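PDB 4F0C: glutathione transferase from Phanerochaete chrysosporium, which probably conjugates glutathione to electrophilic substrates and binds oxidized glutathione disulfide. Local coordinates for residues R202-T205 with A206-R210. Sequence-based numbering, arbitrary orientation.
Sequences RWHT and ALITR
W203 and L207, one helical turn apart, meet through a CH-pi contact: L207 CD1 stands 3.8 Å from the centroid of the five-membered ring of W203, only 10° off the ring normal, and is nearest to CE2. With CG anti to the W203 backbone N, the indole swings out beside the carbonyl carbon, and chi2 turns its face to L207 CD1. A second, more slanted CH-pi contact joins H204 and I208. Here I208 CG2 lies over the imidazole face, displaced toward the rim (25° off the normal), with H204 NE2 3.6 Å from I208 CG2.

Backbone bonds run from residue i+4 to i: A206 N to R202 O and L207 N to W203 O are both 3.0 Å, and I208 N to H204 O is also 3.0 Å. T205 O takes a second donor besides the backbone one: T209 N at 3.2 Å and T209 OG1 at 2.9 Å reach it from opposite faces of its plane. A chi1 of 59° sets the T209 hydroxyl between its own N and carbonyl carbon, turned back along the helix.

Beyond the segments, W203 NE1 hydrogen-bonds to D170 OD1, while L207 and I208 touch V174 of helix 174-184. W203, H204 and L207 are buried and R202 and T209 exposed, consistent with an amphipathic helix; the arrangement is the C-terminal end of alpha-helix 198-209, packed within the all-helical C-terminal domain of the GST fold.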
ATOM      1  N   ARG A 202      -8.453 -22.862   0.453  1.00 15.03           N
ATOM      2  CA  ARG A 202      -8.761 -23.376  -0.897  1.00 14.72           C
ATOM      3  C   ARG A 202      -8.048 -22.551  -1.963  1.00 14.13           C
ATOM      4  O   ARG A 202      -7.390 -23.082  -2.867  1.00 14.50           O
ATOM      5  CB  ARG A 202     -10.267 -23.287  -1.150  1.00 13.76           C
ATOM      6  CG  ARG A 202     -10.724 -23.746  -2.530  1.00 17.50           C
ATOM      7  CD  ARG A 202     -12.067 -23.092  -2.912  1.00 16.18           C
ATOM      8  NE  ARG A 202     -11.914 -21.701  -3.325  1.00 14.10           N
ATOM      9  CZ  ARG A 202     -12.592 -20.677  -2.798  1.00 17.08           C
ATOM     10  NH1 ARG A 202     -13.489 -20.890  -1.818  1.00 18.36           N
ATOM     11  NH2 ARG A 202     -12.397 -19.447  -3.268  1.00 15.00           N
ATOM     12  N   TRP A 203      -8.191 -21.234  -1.845  1.00 12.92           N
ATOM     13  CA  TRP A 203      -7.637 -20.293  -2.818  1.00 13.10           C
ATOM     14  C   TRP A 203      -6.119 -20.285  -2.776  1.00 16.43           C
ATOM     15  O   TRP A 203      -5.449 -20.355  -3.821  1.00 14.35           O
ATOM     16  CB  TRP A 203      -8.212 -18.928  -2.472  1.00 10.72           C
ATOM     17  CG  TRP A 203      -7.657 -17.632  -3.055  1.00 10.08           C
ATOM     18  CD1 TRP A 203      -7.900 -17.114  -4.289  1.00 10.86           C
ATOM     19  CD2 TRP A 203      -6.939 -16.627  -2.328  1.00 11.84           C
ATOM     20  NE1 TRP A 203      -7.345 -15.848  -4.397  1.00 12.07           N
ATOM     21  CE2 TRP A 203      -6.765 -15.524  -3.193  1.00 12.10           C
ATOM     22  CE3 TRP A 203      -6.425 -16.555  -1.017  1.00 11.91           C
ATOM     23  CZ2 TRP A 203      -6.083 -14.366  -2.801  1.00 11.94           C
ATOM     24  CZ3 TRP A 203      -5.753 -15.402  -0.627  1.00 11.19           C
ATOM     25  CH2 TRP A 203      -5.589 -14.324  -1.517  1.00 11.99           C
ATOM     26  N   HIS A 204      -5.566 -20.199  -1.571  1.00 12.68           N
ATOM     27  CA  HIS A 204      -4.101 -20.226  -1.417  1.00 12.53           C
ATOM     28  C   HIS A 204      -3.542 -21.527  -1.976  1.00 15.35           C
ATOM     29  O   HIS A 204      -2.530 -21.537  -2.669  1.00 13.17           O
ATOM     30  CB  HIS A 204      -3.710 -20.077   0.055  1.00 16.55           C
ATOM     31  CG  HIS A 204      -2.231 -19.999   0.279  1.00 15.48           C
ATOM     32  ND1 HIS A 204      -1.495 -18.870  -0.013  1.00 14.90           N
ATOM     33  CD2 HIS A 204      -1.354 -20.908   0.768  1.00 13.35           C
ATOM     34  CE1 HIS A 204      -0.222 -19.093   0.277  1.00 14.20           C
ATOM     35  NE2 HIS A 204      -0.109 -20.318   0.758  1.00 14.37           N
ATOM     36  N   THR A 205      -4.202 -22.647  -1.697  1.00 15.02           N
ATOM     37  CA  THR A 205      -3.680 -23.927  -2.166  1.00 16.63           C
ATOM     38  C   THR A 205      -3.722 -24.002  -3.679  1.00 17.28           C
ATOM     39  O   THR A 205      -2.807 -24.540  -4.311  1.00 16.98           O
ATOM     40  CB  THR A 205      -4.454 -25.124  -1.529  1.00 20.22           C
ATOM     41  OG1 THR A 205      -4.280 -25.060  -0.115  1.00 19.75           O
ATOM     42  CG2 THR A 205      -3.953 -26.493  -2.066  1.00 23.84           C
ATOM     43  N   ALA A 206      -4.788 -23.473  -4.267  1.00 16.50           N
ATOM     44  CA  ALA A 206      -4.896 -23.492  -5.711  1.00 19.38           C
ATOM     45  C   ALA A 206      -3.738 -22.662  -6.311  1.00 20.12           C
ATOM     46  O   ALA A 206      -3.128 -23.070  -7.300  1.00 18.00           O
ATOM     47  CB  ALA A 206      -6.258 -22.972  -6.169  1.00 18.88           C
ATOM     48  N   LEU A 207      -3.395 -21.547  -5.666  1.00 16.97           N
ATOM     49  CA  LEU A 207      -2.323 -20.676  -6.150  1.00 12.70           C
ATOM     50  C   LEU A 207      -0.955 -21.338  -6.063  1.00 15.59           C
ATOM     51  O   LEU A 207      -0.219 -21.373  -7.044  1.00 14.93           O
ATOM     52  CB  LEU A 207      -2.331 -19.326  -5.391  1.00 11.90           C
ATOM     53  CG  LEU A 207      -3.503 -18.406  -5.756  1.00 14.26           C
ATOM     54  CD1 LEU A 207      -3.826 -17.397  -4.657  1.00 11.16           C
ATOM     55  CD2 LEU A 207      -3.184 -17.684  -7.082  1.00 16.36           C
ATOM     56  N   ILE A 208      -0.610 -21.894  -4.908  1.00 16.16           N
ATOM     57  CA  ILE A 208       0.747 -22.411  -4.729  1.00 16.22           C
ATOM     58  C   ILE A 208       0.974 -23.738  -5.451  1.00 16.06           C
ATOM     59  O   ILE A 208       2.111 -24.171  -5.590  1.00 17.98           O
ATOM     60  CB  ILE A 208       1.143 -22.555  -3.242  1.00 15.35           C
ATOM     61  CG1 ILE A 208       0.301 -23.628  -2.548  1.00 18.68           C
ATOM     62  CG2 ILE A 208       1.034 -21.198  -2.508  1.00 12.86           C
ATOM     63  CD1 ILE A 208       0.712 -23.863  -1.087  1.00 25.07           C
ATOM     64  N   THR A 209      -0.096 -24.371  -5.925  1.00 18.18           N
ATOM     65  CA  THR A 209       0.080 -25.611  -6.695  1.00 22.02           C
ATOM     66  C   THR A 209       0.194 -25.351  -8.199  1.00 23.26           C
ATOM     67  O   THR A 209       0.533 -26.252  -8.955  1.00 19.78           O
ATOM     68  CB  THR A 209      -1.010 -26.683  -6.365  1.00 22.46           C
ATOM     69  OG1 THR A 209      -2.297 -26.149  -6.653  1.00 27.09           O
ATOM     70  CG2 THR A 209      -0.978 -27.018  -4.907  1.00 23.76           C
ATOM     71  N   ARG A 210      -0.054 -24.114  -8.642  1.00 15.59           N
ATOM     72  CA  ARG A 210       0.252 -23.754 -10.022  1.00 16.19           C
ATOM     73  C   ARG A 210       1.768 -23.898 -10.262  1.00 17.00           C
ATOM     74  O   ARG A 210       2.567 -23.429  -9.455  1.00 20.10           O
ATOM     75  CB  ARG A 210      -0.154 -22.304 -10.315  1.00 17.79           C
ATOM     76  CG  ARG A 210      -1.670 -22.038 -10.314  1.00 18.23           C
ATOM     77  CD  ARG A 210      -1.936 -20.569 -10.651  1.00 19.65           C
ATOM     78  NE  ARG A 210      -1.421 -20.230 -11.989  1.00 15.08           N
ATOM     79  CZ  ARG A 210      -2.057 -20.509 -13.122  1.00 19.09           C
ATOM     80  NH1 ARG A 210      -3.219 -21.160 -13.089  1.00 18.87           N
ATOM     81  NH2 ARG A 210      -1.525 -20.154 -14.290  1.00 19.52           N
TER